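GMP reductase (Trypanosoma brucei brucei, PDB 6JIG) probably catalyses the NADPH-dependent deamination of GMP to IMP, and also binds guanine nucleotides through regulatory CBS domains. Local coordinates at residues V33-R38 against G449-G454; L308-G313 against V346-D351; G352-S357 against D369-G374. The protein carries 1 engineered substitution. One frame throughout, in Å; residues are numbered along the deposited sequence.

Contact 1 of 3, residues V33-R38 against G449-G454; sequences VNTTTR and GGLRSG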
ATOM      1  N   VAL A  33     -44.932  11.506  -7.767  1.00 53.97           N
ATOM      2  CA  VAL A  33     -43.859  12.042  -8.598  1.00 49.51           C
ATOM      3  C   VAL A  33     -43.842  11.270  -9.918  1.00 50.82           C
ATOM      4  O   VAL A  33     -43.513  10.084  -9.946  1.00 53.77           O
ATOM      5  CB  VAL A  33     -42.507  11.948  -7.876  1.00 49.07           C
ATOM      6  CG1 VAL A  33     -41.428  12.633  -8.662  1.00 44.67           C
ATOM      7  CG2 VAL A  33     -42.602  12.548  -6.463  1.00 53.64           C
ATOM      8  N   ASN A  34     -44.182  11.944 -11.013  1.00 41.85           N
ATOM      9  CA  ASN A  34     -44.297  11.336 -12.334  1.00 41.08           C
ATOM     10  C   ASN A  34     -43.006  11.572 -13.110  1.00 38.42           C
ATOM     11  O   ASN A  34     -42.568  12.717 -13.224  1.00 38.30           O
ATOM     12  CB  ASN A  34     -45.472  11.965 -13.082  1.00 41.60           C
ATOM     13  CG  ASN A  34     -45.723  11.333 -14.413  1.00 42.30           C
ATOM     14  OD1 ASN A  34     -45.009  11.588 -15.378  1.00 44.41           O
ATOM     15  ND2 ASN A  34     -46.775  10.529 -14.491  1.00 48.07           N
ATOM     16  N   THR A  35     -42.413  10.506 -13.656  1.00 36.00           N
ATOM     17  CA  THR A  35     -41.142  10.642 -14.367  1.00 37.25           C
ATOM     18  C   THR A  35     -41.275  10.534 -15.876  1.00 35.22           C
ATOM     19  O   THR A  35     -40.255  10.399 -16.557  1.00 33.14           O
ATOM     20  CB  THR A  35     -40.122   9.603 -13.889  1.00 36.68           C
ATOM     21  OG1 THR A  35     -40.633   8.281 -14.110  1.00 39.30           O
ATOM     22  CG2 THR A  35     -39.779   9.805 -12.409  1.00 37.39           C
ATOM     23  N   THR A  36     -42.490  10.597 -16.430  1.00 34.68           N
ATOM     24  CA  THR A  36     -42.631  10.440 -17.874  1.00 33.51           C
ATOM     25  C   THR A  36     -41.992  11.613 -18.624  1.00 35.03           C
ATOM     26  O   THR A  36     -42.004  12.757 -18.162  1.00 36.13           O
ATOM     27  CB  THR A  36     -44.108  10.289 -18.267  1.00 43.49           C
ATOM     28  OG1 THR A  36     -44.792  11.516 -18.016  1.00 50.04           O
ATOM     29  CG2 THR A  36     -44.759   9.194 -17.457  1.00 31.42           C
ATOM     30  N   THR A  37     -41.410  11.320 -19.782  1.00 35.65           N
ATOM     31  CA  THR A  37     -40.572  12.298 -20.464  1.00 34.83           C
ATOM     32  C   THR A  37     -40.590  11.993 -21.955  1.00 36.22           C
ATOM     33  O   THR A  37     -41.251  11.052 -22.405  1.00 39.64           O
ATOM     34  CB  THR A  37     -39.141  12.283 -19.900  1.00 36.61           C
ATOM     35  OG1 THR A  37     -38.440  13.447 -20.353  1.00 33.80           O
ATOM     36  CG2 THR A  37     -38.387  11.045 -20.377  1.00 33.26           C
ATOM     37  N   ARG A  38     -39.858  12.797 -22.723  1.00 34.68           N
ATOM     38  CA  ARG A  38     -39.713  12.602 -24.159  1.00 37.07           C
ATOM     39  C   ARG A  38     -38.274  12.238 -24.488  1.00 38.66           C
ATOM     40  O   ARG A  38     -37.331  12.908 -24.039  1.00 34.32           O
ATOM     41  CB  ARG A  38     -40.124  13.854 -24.932  1.00 38.76           C
ATOM     42  CG  ARG A  38     -41.536  14.329 -24.605  1.00 46.47           C
ATOM     43  CD  ARG A  38     -42.092  15.238 -25.685  1.00 51.64           C
ATOM     44  NE  ARG A  38     -42.657  14.454 -26.776  1.00 56.43           N
ATOM     45  CZ  ARG A  38     -43.947  14.145 -26.900  1.00 56.52           C
ATOM     46  NH1 ARG A  38     -44.837  14.562 -26.003  1.00 59.99           N
ATOM     47  NH2 ARG A  38     -44.345  13.413 -27.933  1.00 54.00           N
ATOM     48  N   GLY A 449     -35.750   5.808  -8.360  1.00 39.68           N
ATOM     49  CA  GLY A 449     -36.085   6.202  -7.000  1.00 38.58           C
ATOM     50  C   GLY A 449     -35.244   7.361  -6.499  1.00 40.34           C
ATOM     51  O   GLY A 449     -35.750   8.262  -5.824  1.00 37.36           O
ATOM     52  N   GLY A 450     -33.945   7.350  -6.811  1.00 35.93           N
ATOM     53  CA  GLY A 450     -33.105   8.485  -6.459  1.00 35.33           C
ATOM     54  C   GLY A 450     -33.537   9.752  -7.169  1.00 35.44           C
ATOM     55  O   GLY A 450     -33.657  10.811  -6.553  1.00 33.00           O
ATOM     56  N   LEU A 451     -33.790   9.658  -8.482  1.00 33.69           N
ATOM     57  CA  LEU A 451     -34.329  10.805  -9.211  1.00 33.32           C
ATOM     58  C   LEU A 451     -35.603  11.338  -8.561  1.00 34.68           C
ATOM     59  O   LEU A 451     -35.785  12.551  -8.431  1.00 35.29           O
ATOM     60  CB  LEU A 451     -34.605  10.436 -10.672  1.00 32.67           C
ATOM     61  CG  LEU A 451     -35.394  11.484 -11.459  1.00 34.24           C
ATOM     62  CD1 LEU A 451     -34.623  12.802 -11.573  1.00 31.91           C
ATOM     63  CD2 LEU A 451     -35.721  10.971 -12.847  1.00 33.80           C
ATOM     64  N   ARG A 452     -36.529  10.447  -8.198  1.00 34.10           N
ATOM     65  CA  ARG A 452     -37.757  10.911  -7.560  1.00 32.98           C
ATOM     66  C   ARG A 452     -37.461  11.660  -6.267  1.00 36.51           C
ATOM     67  O   ARG A 452     -38.151  12.630  -5.931  1.00 34.62           O
ATOM     68  CB  ARG A 452     -38.697   9.737  -7.281  1.00 35.28           C
ATOM     69  CG  ARG A 452     -39.383   9.207  -8.517  1.00 39.93           C
ATOM     70  CD  ARG A 452     -40.209   7.973  -8.167  1.00 45.49           C
ATOM     71  NE  ARG A 452     -40.795   7.413  -9.371  1.00 53.29           N
ATOM     72  CZ  ARG A 452     -42.073   7.539  -9.704  1.00 56.25           C
ATOM     73  NH1 ARG A 452     -42.904   8.187  -8.895  1.00 61.20           N
ATOM     74  NH2 ARG A 452     -42.524   7.006 -10.835  1.00 62.13           N
ATOM     75  N   SER A 453     -36.442  11.223  -5.525  1.00 36.99           N
ATOM     76  CA  SER A 453     -36.044  11.952  -4.328  1.00 37.31           C
ATOM     77  C   SER A 453     -35.555  13.355  -4.681  1.00 36.73           C
ATOM     78  O   SER A 453     -35.939  14.337  -4.039  1.00 34.63           O
ATOM     79  CB  SER A 453     -34.975  11.171  -3.569  1.00 38.73           C
ATOM     80  OG  SER A 453     -34.630  11.850  -2.370  1.00 40.37           O
ATOM     81  N   GLY A 454     -34.706  13.474  -5.707  1.00 36.37           N
ATOM     82  CA  GLY A 454     -34.269  14.798  -6.125  1.00 32.62           C
ATOM     83  C   GLY A 454     -35.417  15.673  -6.594  1.00 35.31           C
ATOM     84  O   GLY A 454     -35.448  16.872  -6.322  1.00 33.12           O
TER
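Arg452 reaches from helix 440-457 against the side chains of both Val33 and Thr35 and buries more surface here than any other residue. Its CG stands anti to the carbonyl carbon (chi1 -75°), and the chain then runs extended from CG to NE. Thr35 lies across this chain at about a right angle. Its methyl group does the touching: Thr35 CG2 is 4.0 Å from Arg452 CG and sits over one face of the guanidinium, equally near to NE. Val33 meets the arginine differently, the two side chains sliding past each other in opposite directions, with Val33 CG1 4.0 Å from Arg452 CG. The modelled approach of Arg452 NH1 to the carbonyl oxygen of Val33 is too close to be interpreted; the same nitrogen also makes a weak hydrogen bond to Arg30 O.

One helical position earlier, Leu451 adds an apolar touch, its CD2 lying 4.2 Å from Thr35 CG2. The two branches of Thr35 part: the methyl faces the helix, while OG1, set between the backbone N and the carbonyl carbon (chi1 60°), is hydrogen-bonded to Ser46 O. The loop bends away from the helix in an Asx turn, where Asn34 OD1 accepts from Thr36 N at 2.9 Å. Thr36 OG1 donates to the same oxygen in the carbonyl plane, whereas the backbone N comes from 44° above it.

Met455 extends the helix surface under Val33 and Thr35, and Leu451 also packs on Ile364 of helix 357-365. The contact thus joins a helix of the outer layer of the TIM barrel to the segment leading into the hairpin of strands 37-40 and 43-45, which precedes the first barrel strand, 49-51.

Contact 2 of 3, residues L308-G313 against V346-D351; sequences LKIGVG and VPCIAD. With K (potassium ion), chain D; 5GP (guanosine-5'-monophosphate), chain B.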
ATOM      1  N   LEU A 308     -31.582  15.654 -29.489  1.00 32.61           N
ATOM      2  CA  LEU A 308     -30.156  15.977 -29.445  1.00 35.43           C
ATOM      3  C   LEU A 308     -29.480  15.163 -28.354  1.00 35.02           C
ATOM      4  O   LEU A 308     -30.054  14.949 -27.282  1.00 33.29           O
ATOM      5  CB  LEU A 308     -29.912  17.466 -29.170  1.00 30.45           C
ATOM      6  CG  LEU A 308     -30.550  18.414 -30.177  1.00 33.33           C
ATOM      7  CD1 LEU A 308     -30.439  19.869 -29.717  1.00 34.69           C
ATOM      8  CD2 LEU A 308     -29.885  18.220 -31.524  1.00 35.99           C
ATOM      9  N   LYS A 309     -28.266  14.693 -28.626  1.00 31.84           N
ATOM     10  CA  LYS A 309     -27.503  13.964 -27.619  1.00 33.17           C
ATOM     11  C   LYS A 309     -26.317  14.843 -27.218  1.00 32.57           C
ATOM     12  O   LYS A 309     -25.535  15.260 -28.076  1.00 30.48           O
ATOM     13  CB  LYS A 309     -27.052  12.587 -28.122  1.00 33.23           C
ATOM     14  CG  LYS A 309     -26.565  11.673 -26.965  1.00 35.10           C
ATOM     15  CD  LYS A 309     -26.939  10.191 -27.161  1.00 34.77           C
ATOM     16  CE  LYS A 309     -26.172   9.552 -28.319  1.00 31.30           C
ATOM     17  NZ  LYS A 309     -24.668   9.649 -28.133  1.00 34.16           N
ATOM     18  N   ILE A 310     -26.214  15.142 -25.924  1.00 31.82           N
ATOM     19  CA  ILE A 310     -25.311  16.164 -25.400  1.00 32.03           C
ATOM     20  C   ILE A 310     -24.168  15.464 -24.688  1.00 30.82           C
ATOM     21  O   ILE A 310     -24.411  14.661 -23.782  1.00 30.97           O
ATOM     22  CB  ILE A 310     -26.020  17.104 -24.404  1.00 34.29           C
ATOM     23  CG1 ILE A 310     -27.340  17.633 -24.962  1.00 36.40           C
ATOM     24  CG2 ILE A 310     -25.063  18.205 -23.886  1.00 32.18           C
ATOM     25  CD1 ILE A 310     -27.248  18.250 -26.294  1.00 38.71           C
ATOM     26  N   GLY A 311     -22.931  15.787 -25.073  1.00 31.04           N
ATOM     27  CA  GLY A 311     -21.783  15.338 -24.304  1.00 32.27           C
ATOM     28  C   GLY A 311     -20.557  15.148 -25.176  1.00 35.37           C
ATOM     29  O   GLY A 311     -20.559  14.284 -26.055  1.00 32.73           O
ATOM     30  N   VAL A 312     -19.516  15.952 -24.956  1.00 32.83           N
ATOM     31  CA  VAL A 312     -18.239  15.802 -25.661  1.00 32.91           C
ATOM     32  C   VAL A 312     -17.173  15.544 -24.599  1.00 33.14           C
ATOM     33  O   VAL A 312     -16.764  16.463 -23.879  1.00 35.34           O
ATOM     34  CB  VAL A 312     -17.909  17.031 -26.518  1.00 34.63           C
ATOM     35  CG1 VAL A 312     -16.535  16.869 -27.209  1.00 35.06           C
ATOM     36  CG2 VAL A 312     -18.992  17.245 -27.567  1.00 35.76           C
ATOM     37  N   GLY A 313     -16.785  14.280 -24.433  1.00 34.69           N
ATOM     38  CA  GLY A 313     -15.723  13.927 -23.521  1.00 38.30           C
ATOM     39  C   GLY A 313     -16.016  13.402 -22.114  1.00 40.51           C
ATOM     40  O   GLY A 313     -15.130  12.785 -21.518  1.00 41.79           O
ATOM     41  N   VAL A 346     -37.297  20.476 -28.861  1.00 35.73           N
ATOM     42  CA  VAL A 346     -36.491  19.320 -29.232  1.00 36.08           C
ATOM     43  C   VAL A 346     -35.900  18.728 -27.953  1.00 37.02           C
ATOM     44  O   VAL A 346     -35.091  19.392 -27.291  1.00 37.04           O
ATOM     45  CB  VAL A 346     -35.387  19.699 -30.227  1.00 37.47           C
ATOM     46  CG1 VAL A 346     -34.436  18.521 -30.450  1.00 36.00           C
ATOM     47  CG2 VAL A 346     -35.999  20.150 -31.564  1.00 39.26           C
ATOM     48  N   PRO A 347     -36.258  17.500 -27.573  1.00 36.79           N
ATOM     49  CA  PRO A 347     -35.730  16.922 -26.329  1.00 37.45           C
ATOM     50  C   PRO A 347     -34.240  16.633 -26.419  1.00 36.24           C
ATOM     51  O   PRO A 347     -33.700  16.368 -27.496  1.00 34.16           O
ATOM     52  CB  PRO A 347     -36.530  15.622 -26.164  1.00 37.29           C
ATOM     53  CG  PRO A 347     -37.780  15.825 -27.018  1.00 35.92           C
ATOM     54  CD  PRO A 347     -37.308  16.665 -28.180  1.00 35.07           C
ATOM     55  N   CYS A 348     -33.583  16.650 -25.253  1.00 32.80           N
ATOM     56  CA  CYS A 348     -32.137  16.451 -25.173  1.00 32.77           C
ATOM     57  C   CYS A 348     -31.798  15.295 -24.246  1.00 31.69           C
ATOM     58  O   CYS A 348     -32.376  15.166 -23.162  1.00 33.53           O
ATOM     59  CB  CYS A 348     -31.433  17.724 -24.689  1.00 35.43           C
ATOM     60  SG  CYS A 348     -31.522  19.132 -25.808  1.00 36.83           S
ATOM     61  N   ILE A 349     -30.859  14.462 -24.688  1.00 32.13           N
ATOM     62  CA  ILE A 349     -30.310  13.353 -23.908  1.00 31.14           C
ATOM     63  C   ILE A 349     -28.984  13.817 -23.304  1.00 31.56           C
ATOM     64  O   ILE A 349     -28.055  14.134 -24.048  1.00 30.60           O
ATOM     65  CB  ILE A 349     -30.070  12.114 -24.794  1.00 30.69           C
ATOM     66  CG1 ILE A 349     -31.341  11.725 -25.568  1.00 34.15           C
ATOM     67  CG2 ILE A 349     -29.541  10.922 -23.939  1.00 30.57           C
ATOM     68  CD1 ILE A 349     -31.055  10.846 -26.775  1.00 36.03           C
ATOM     69  N   ALA A 350     -28.866  13.832 -21.976  1.00 31.31           N
ATOM     70  CA  ALA A 350     -27.574  14.121 -21.330  1.00 29.29           C
ATOM     71  C   ALA A 350     -26.737  12.846 -21.292  1.00 30.51           C
ATOM     72  O   ALA A 350     -27.023  11.937 -20.510  1.00 33.05           O
ATOM     73  CB  ALA A 350     -27.789  14.679 -19.926  1.00 30.51           C
ATOM     74  N   ASP A 351     -25.686  12.779 -22.122  1.00 31.41           N
ATOM     75  CA  ASP A 351     -24.959  11.533 -22.389  1.00 30.58           C
ATOM     76  C   ASP A 351     -23.553  11.584 -21.793  1.00 33.16           C
ATOM     77  O   ASP A 351     -22.675  12.268 -22.329  1.00 31.74           O
ATOM     78  CB  ASP A 351     -24.887  11.285 -23.900  1.00 33.12           C
ATOM     79  CG  ASP A 351     -24.097  10.037 -24.263  1.00 33.05           C
ATOM     80  OD1 ASP A 351     -23.950   9.144 -23.401  1.00 33.82           O
ATOM     81  OD2 ASP A 351     -23.652   9.942 -25.427  1.00 34.34           O
TER
HETATM   82  K     K D 603     -13.828  11.201 -19.594  1.00 44.49           K
HETATM   83  P   5GP B 601     -20.641   6.788 -19.130  1.00 39.22           P
HETATM   84  O1P 5GP B 601     -19.855   7.814 -18.330  1.00 38.83           O
HETATM   85  O2P 5GP B 601     -19.957   5.440 -19.223  1.00 39.72           O
HETATM   86  O3P 5GP B 601     -22.106   6.716 -18.778  1.00 38.41           O
HETATM   87  O5' 5GP B 601     -20.639   7.446 -20.585  1.00 39.27           O
HETATM   88  C5' 5GP B 601     -21.021   6.736 -21.753  1.00 38.25           C
HETATM   89  C4' 5GP B 601     -20.923   7.626 -22.976  1.00 37.98           C
HETATM   90  O4' 5GP B 601     -19.532   7.843 -23.307  1.00 40.93           O
HETATM   91  C3' 5GP B 601     -21.504   7.064 -24.267  1.00 38.54           C
HETATM   92  O3' 5GP B 601     -22.922   7.153 -24.332  1.00 36.04           O
HETATM   93  C2' 5GP B 601     -20.765   7.868 -25.352  1.00 40.55           C
HETATM   94  O2' 5GP B 601     -21.369   9.134 -25.585  1.00 41.32           O
HETATM   95  C1' 5GP B 601     -19.415   8.142 -24.685  1.00 40.90           C
HETATM   96  N9  5GP B 601     -18.335   7.317 -25.238  1.00 45.05           N
HETATM   97  C8  5GP B 601     -18.303   5.980 -25.350  1.00 46.66           C
HETATM   98  N7  5GP B 601     -17.105   5.635 -25.890  1.00 48.87           N
HETATM   99  C5  5GP B 601     -16.399   6.776 -26.083  1.00 49.64           C
HETATM  100  C6  5GP B 601     -15.135   7.057 -26.583  1.00 50.31           C
HETATM  101  O6  5GP B 601     -14.398   6.119 -26.952  1.00 50.91           O
HETATM  102  N1  5GP B 601     -14.723   8.333 -26.658  1.00 47.19           N
HETATM  103  C2  5GP B 601     -15.506   9.346 -26.259  1.00 47.37           C
HETATM  104  N2  5GP B 601     -15.062  10.621 -26.342  1.00 45.84           N
HETATM  105  N3  5GP B 601     -16.740   9.108 -25.753  1.00 43.14           N
HETATM  106  C4  5GP B 601     -17.186   7.832 -25.668  1.00 44.07           C
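Asp351 OD2 is gripped by Lys309 NZ in a salt bridge of 2.9 Å, by Asn290 ND2 and by the ribose O2' of GMP. The lysine nitrogen comes from 38° above the carboxylate plane. CG of Lys309, anti to the backbone N (chi1 -166°), lies 3.5 Å from Asp351 CB, and bends at the next three torsions lead on to NZ, also held by Asn290 OD1 and Asp259. OD1 takes the ribose O3', so the carboxylate is hydrogen-bonded to both ribose hydroxyls, though both modelled lengths are doubtfully short.

Behind this cluster the backbones form a parallel ladder. Ile310 N donates to Ile349 O at 2.8 Å, and Asp351 N to Ile310 O likewise, fixing the residue that carries the carboxylate. On the opposite face of the sheet, Leu308 CB rests 4.1 Å from Cys348 SG, covered by helices 294-302 and 330-344.

Beyond the strand, Gly313 O binds potassium at 2.8 Å, with the backbone oxygens of Gly315 and the engineered Ala318, and of Glu482, Ser483 and Gly484 of a neighbouring subunit. Two adjacent parallel strands linked through helix 330-344 make a beta-alpha-beta crossover of the TIM barrel, with the nucleotide site at their C-terminal ends.

Contact 3 of 3, residues G352-S357 against D369-G374; sequences GGLRTS and DTVMLG. With 5GP (guanosine-5'-monophosphate), chain B.
Leu354 packs on Val371 and Leu373 just below the phosphate site of a TIM barrel, where the loop after strand 348-351 meets the C-terminal end of strand 370-373. At the root of the side chain, Leu354 CB is 3.9 Å from Leu373 CD2. CG stands anti to the carbonyl carbon (chi1 -61°), and chi2 sets the CD1 branch against the strand. At the tip, CD1 does most of the touching: it lies 3.5 Å from Val371 CB, with Val371 CG1 slightly farther. The same Leu354 CD1 is 3.6 Å from Leu373 CD2, the two leucines crossing at about a right angle. One methyl thus touches both Val371 and Leu373, two residues apart on the strand. Ile360 and Ala363 of helix 357-365 pack on Val371, while Ile49 of the first barrel strand touches both Val371 and Leu373.

Above this apolar contact the backbone handles the GMP phosphate. Gly353 N donates to O1P at 3.0 Å and Gly374 N to O3P at 2.8 Å, so each segment supplies one amide. Met372, on the inner side, brings its sulphur near the ribose O3'. Farther along the loop, Thr356 is the N-cap of helix 357-365, its OG1 bonded to Asp359 N. A single water ties the two segments to the ligand: it accepts from Leu354 N at 3.1 Å, donates to Met372 O at 3.0 Å, and gives its other hydrogen to the phosphate O3P at 2.6 Å.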
ATOM      1  N   GLY A 352     -23.331  10.827 -20.727  1.00 32.01           N
ATOM      2  CA  GLY A 352     -21.972  10.618 -20.265  1.00 35.21           C
ATOM      3  C   GLY A 352     -21.680  11.318 -18.941  1.00 34.79           C
ATOM      4  O   GLY A 352     -22.202  12.400 -18.643  1.00 34.53           O
ATOM      5  N   GLY A 353     -20.801  10.702 -18.151  1.00 35.16           N
ATOM      6  CA  GLY A 353     -20.314  11.348 -16.948  1.00 34.44           C
ATOM      7  C   GLY A 353     -21.206  11.194 -15.742  1.00 35.58           C
ATOM      8  O   GLY A 353     -20.904  11.771 -14.688  1.00 35.38           O
ATOM      9  N   LEU A 354     -22.285  10.425 -15.849  1.00 31.72           N
ATOM     10  CA  LEU A 354     -23.197  10.224 -14.729  1.00 34.64           C
ATOM     11  C   LEU A 354     -22.711   9.046 -13.903  1.00 38.07           C
ATOM     12  O   LEU A 354     -22.364   7.999 -14.454  1.00 38.55           O
ATOM     13  CB  LEU A 354     -24.621   9.979 -15.226  1.00 32.55           C
ATOM     14  CG  LEU A 354     -25.138  11.183 -16.015  1.00 35.92           C
ATOM     15  CD1 LEU A 354     -26.233  10.744 -16.967  1.00 35.92           C
ATOM     16  CD2 LEU A 354     -25.676  12.213 -15.078  1.00 34.17           C
ATOM     17  N   ARG A 355     -22.652   9.237 -12.584  1.00 36.61           N
ATOM     18  CA  ARG A 355     -22.119   8.234 -11.676  1.00 36.82           C
ATOM     19  C   ARG A 355     -23.110   7.759 -10.631  1.00 38.52           C
ATOM     20  O   ARG A 355     -22.956   6.640 -10.130  1.00 37.19           O
ATOM     21  CB  ARG A 355     -20.869   8.776 -10.956  1.00 38.46           C
ATOM     22  CG  ARG A 355     -19.680   9.019 -11.891  1.00 43.13           C
ATOM     23  CD  ARG A 355     -18.674   9.978 -11.250  1.00 49.68           C
ATOM     24  N   THR A 356     -24.111   8.573 -10.284  1.00 36.79           N
ATOM     25  CA  THR A 356     -25.068   8.271  -9.227  1.00 34.78           C
ATOM     26  C   THR A 356     -26.436   8.749  -9.669  1.00 34.84           C
ATOM     27  O   THR A 356     -26.559   9.529 -10.617  1.00 34.61           O
ATOM     28  CB  THR A 356     -24.709   8.976  -7.911  1.00 35.30           C
ATOM     29  OG1 THR A 356     -24.784  10.397  -8.121  1.00 36.56           O
ATOM     30  CG2 THR A 356     -23.293   8.616  -7.451  1.00 37.96           C
ATOM     31  N   SER A 357     -27.476   8.288  -8.962  1.00 33.45           N
ATOM     32  CA  SER A 357     -28.807   8.820  -9.215  1.00 33.62           C
ATOM     33  C   SER A 357     -28.852  10.318  -8.952  1.00 35.58           C
ATOM     34  O   SER A 357     -29.597  11.041  -9.626  1.00 34.56           O
ATOM     35  CB  SER A 357     -29.859   8.090  -8.366  1.00 34.83           C
ATOM     36  OG  SER A 357     -29.568   8.149  -6.974  1.00 35.43           O
ATOM     37  N   ASP A 369     -34.044  16.017 -20.956  1.00 30.66           N
ATOM     38  CA  ASP A 369     -35.250  15.193 -20.886  1.00 35.73           C
ATOM     39  C   ASP A 369     -34.962  13.744 -20.538  1.00 32.68           C
ATOM     40  O   ASP A 369     -35.802  13.092 -19.897  1.00 33.89           O
ATOM     41  CB  ASP A 369     -36.021  15.268 -22.216  1.00 33.71           C
ATOM     42  CG  ASP A 369     -36.376  16.689 -22.560  1.00 37.93           C
ATOM     43  OD1 ASP A 369     -37.281  17.230 -21.908  1.00 41.75           O
ATOM     44  OD2 ASP A 369     -35.668  17.303 -23.386  1.00 50.00           O
ATOM     45  N   THR A 370     -33.809  13.227 -20.947  1.00 30.19           N
ATOM     46  CA  THR A 370     -33.377  11.884 -20.592  1.00 30.69           C
ATOM     47  C   THR A 370     -31.887  11.917 -20.276  1.00 32.80           C
ATOM     48  O   THR A 370     -31.183  12.885 -20.581  1.00 31.04           O
ATOM     49  CB  THR A 370     -33.598  10.868 -21.726  1.00 30.24           C
ATOM     50  OG1 THR A 370     -32.921  11.324 -22.904  1.00 32.22           O
ATOM     51  CG2 THR A 370     -35.097  10.655 -22.023  1.00 29.58           C
ATOM     52  N   VAL A 371     -31.409  10.824 -19.690  1.00 31.83           N
ATOM     53  CA  VAL A 371     -29.975  10.593 -19.508  1.00 32.36           C
ATOM     54  C   VAL A 371     -29.604   9.300 -20.221  1.00 32.75           C
ATOM     55  O   VAL A 371     -30.414   8.371 -20.322  1.00 32.82           O
ATOM     56  CB  VAL A 371     -29.578  10.509 -18.016  1.00 30.37           C
ATOM     57  CG1 VAL A 371     -29.844  11.846 -17.300  1.00 31.85           C
ATOM     58  CG2 VAL A 371     -30.328   9.382 -17.321  1.00 30.76           C
ATOM     59  N   MET A 372     -28.373   9.246 -20.726  1.00 33.06           N
ATOM     60  CA  MET A 372     -27.830   8.033 -21.319  1.00 30.93           C
ATOM     61  C   MET A 372     -26.717   7.518 -20.423  1.00 34.66           C
ATOM     62  O   MET A 372     -25.820   8.283 -20.052  1.00 31.90           O
ATOM     63  CB  MET A 372     -27.303   8.282 -22.732  1.00 32.44           C
ATOM     64  CG  MET A 372     -26.638   7.049 -23.321  1.00 34.08           C
ATOM     65  SD  MET A 372     -26.182   7.221 -25.048  1.00 34.98           S
ATOM     66  CE  MET A 372     -27.694   6.648 -25.847  1.00 31.79           C
ATOM     67  N   LEU A 373     -26.767   6.232 -20.090  1.00 34.58           N
ATOM     68  CA  LEU A 373     -25.851   5.627 -19.132  1.00 34.98           C
ATOM     69  C   LEU A 373     -25.059   4.510 -19.785  1.00 37.67           C
ATOM     70  O   LEU A 373     -25.641   3.616 -20.410  1.00 37.01           O
ATOM     71  CB  LEU A 373     -26.601   5.056 -17.935  1.00 34.74           C
ATOM     72  CG  LEU A 373     -27.593   5.971 -17.227  1.00 36.71           C
ATOM     73  CD1 LEU A 373     -28.224   5.203 -16.082  1.00 36.79           C
ATOM     74  CD2 LEU A 373     -26.843   7.195 -16.714  1.00 34.86           C
ATOM     75  N   GLY A 374     -23.738   4.566 -19.635  1.00 36.01           N
ATOM     76  CA  GLY A 374     -22.892   3.453 -20.026  1.00 37.27           C
ATOM     77  C   GLY A 374     -22.409   2.718 -18.788  1.00 42.90           C
ATOM     78  O   GLY A 374     -22.917   1.645 -18.440  1.00 38.52           O
TER
HETATM   79  P   5GP B 601     -20.641   6.788 -19.130  1.00 39.22           P
HETATM   80  O1P 5GP B 601     -19.855   7.814 -18.330  1.00 38.83           O
HETATM   81  O2P 5GP B 601     -19.957   5.440 -19.223  1.00 39.72           O
HETATM   82  O3P 5GP B 601     -22.106   6.716 -18.778  1.00 38.41           O
HETATM   83  O5' 5GP B 601     -20.639   7.446 -20.585  1.00 39.27           O
HETATM   84  C5' 5GP B 601     -21.021   6.736 -21.753  1.00 38.25           C
HETATM   85  C4' 5GP B 601     -20.923   7.626 -22.976  1.00 37.98           C
HETATM   86  O4' 5GP B 601     -19.532   7.843 -23.307  1.00 40.93           O
HETATM   87  C3' 5GP B 601     -21.504   7.064 -24.267  1.00 38.54           C
HETATM   88  O3' 5GP B 601     -22.922   7.153 -24.332  1.00 36.04           O
HETATM   89  C2' 5GP B 601     -20.765   7.868 -25.352  1.00 40.55           C
HETATM   90  O2' 5GP B 601     -21.369   9.134 -25.585  1.00 41.32           O
HETATM   91  C1' 5GP B 601     -19.415   8.142 -24.685  1.00 40.90           C
HETATM   92  N9  5GP B 601     -18.335   7.317 -25.238  1.00 45.05           N
HETATM   93  C8  5GP B 601     -18.303   5.980 -25.350  1.00 46.66           C
HETATM   94  N7  5GP B 601     -17.105   5.635 -25.890  1.00 48.87           N
HETATM   95  C5  5GP B 601     -16.399   6.776 -26.083  1.00 49.64           C
HETATM   96  C6  5GP B 601     -15.135   7.057 -26.583  1.00 50.31           C
HETATM   97  O6  5GP B 601     -14.398   6.119 -26.952  1.00 50.91           O
HETATM   98  N1  5GP B 601     -14.723   8.333 -26.658  1.00 47.19           N
HETATM   99  C2  5GP B 601     -15.506   9.346 -26.259  1.00 47.37           C
HETATM  100  N2  5GP B 601     -15.062  10.621 -26.342  1.00 45.84           N
HETATM  101  N3  5GP B 601     -16.740   9.108 -25.753  1.00 43.14           N
HETATM  102  C4  5GP B 601     -17.186   7.832 -25.668  1.00 44.07           C
HETATM  103  O   HOH W   1     -23.516   8.839 -18.182  1.00 33.51           O

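How the contacts relate
Contacts 2 and 3 lie in the TIM barrel; contact 1 ties its outer helix 440-457 to the segment before the first barrel strand. Contacts 2 and 3 come in series, nested inside the loop closed by contact 1. Their centres lie about 10 Å apart because strand 348-351 of contact 2 and strand 370-373 of contact 3 are neighbours in the barrel, probably hydrogen-bonded through Ala350 N and Thr370 O, and both contacts reach the same GMP. The centre of contact 1 is about 14 Å from that of contact 3 and about 18 Å from that of contact 2, away from the nucleotide. Asp369 connects all three, meeting Thr37 of contact 1 and Cys348 of contact 2.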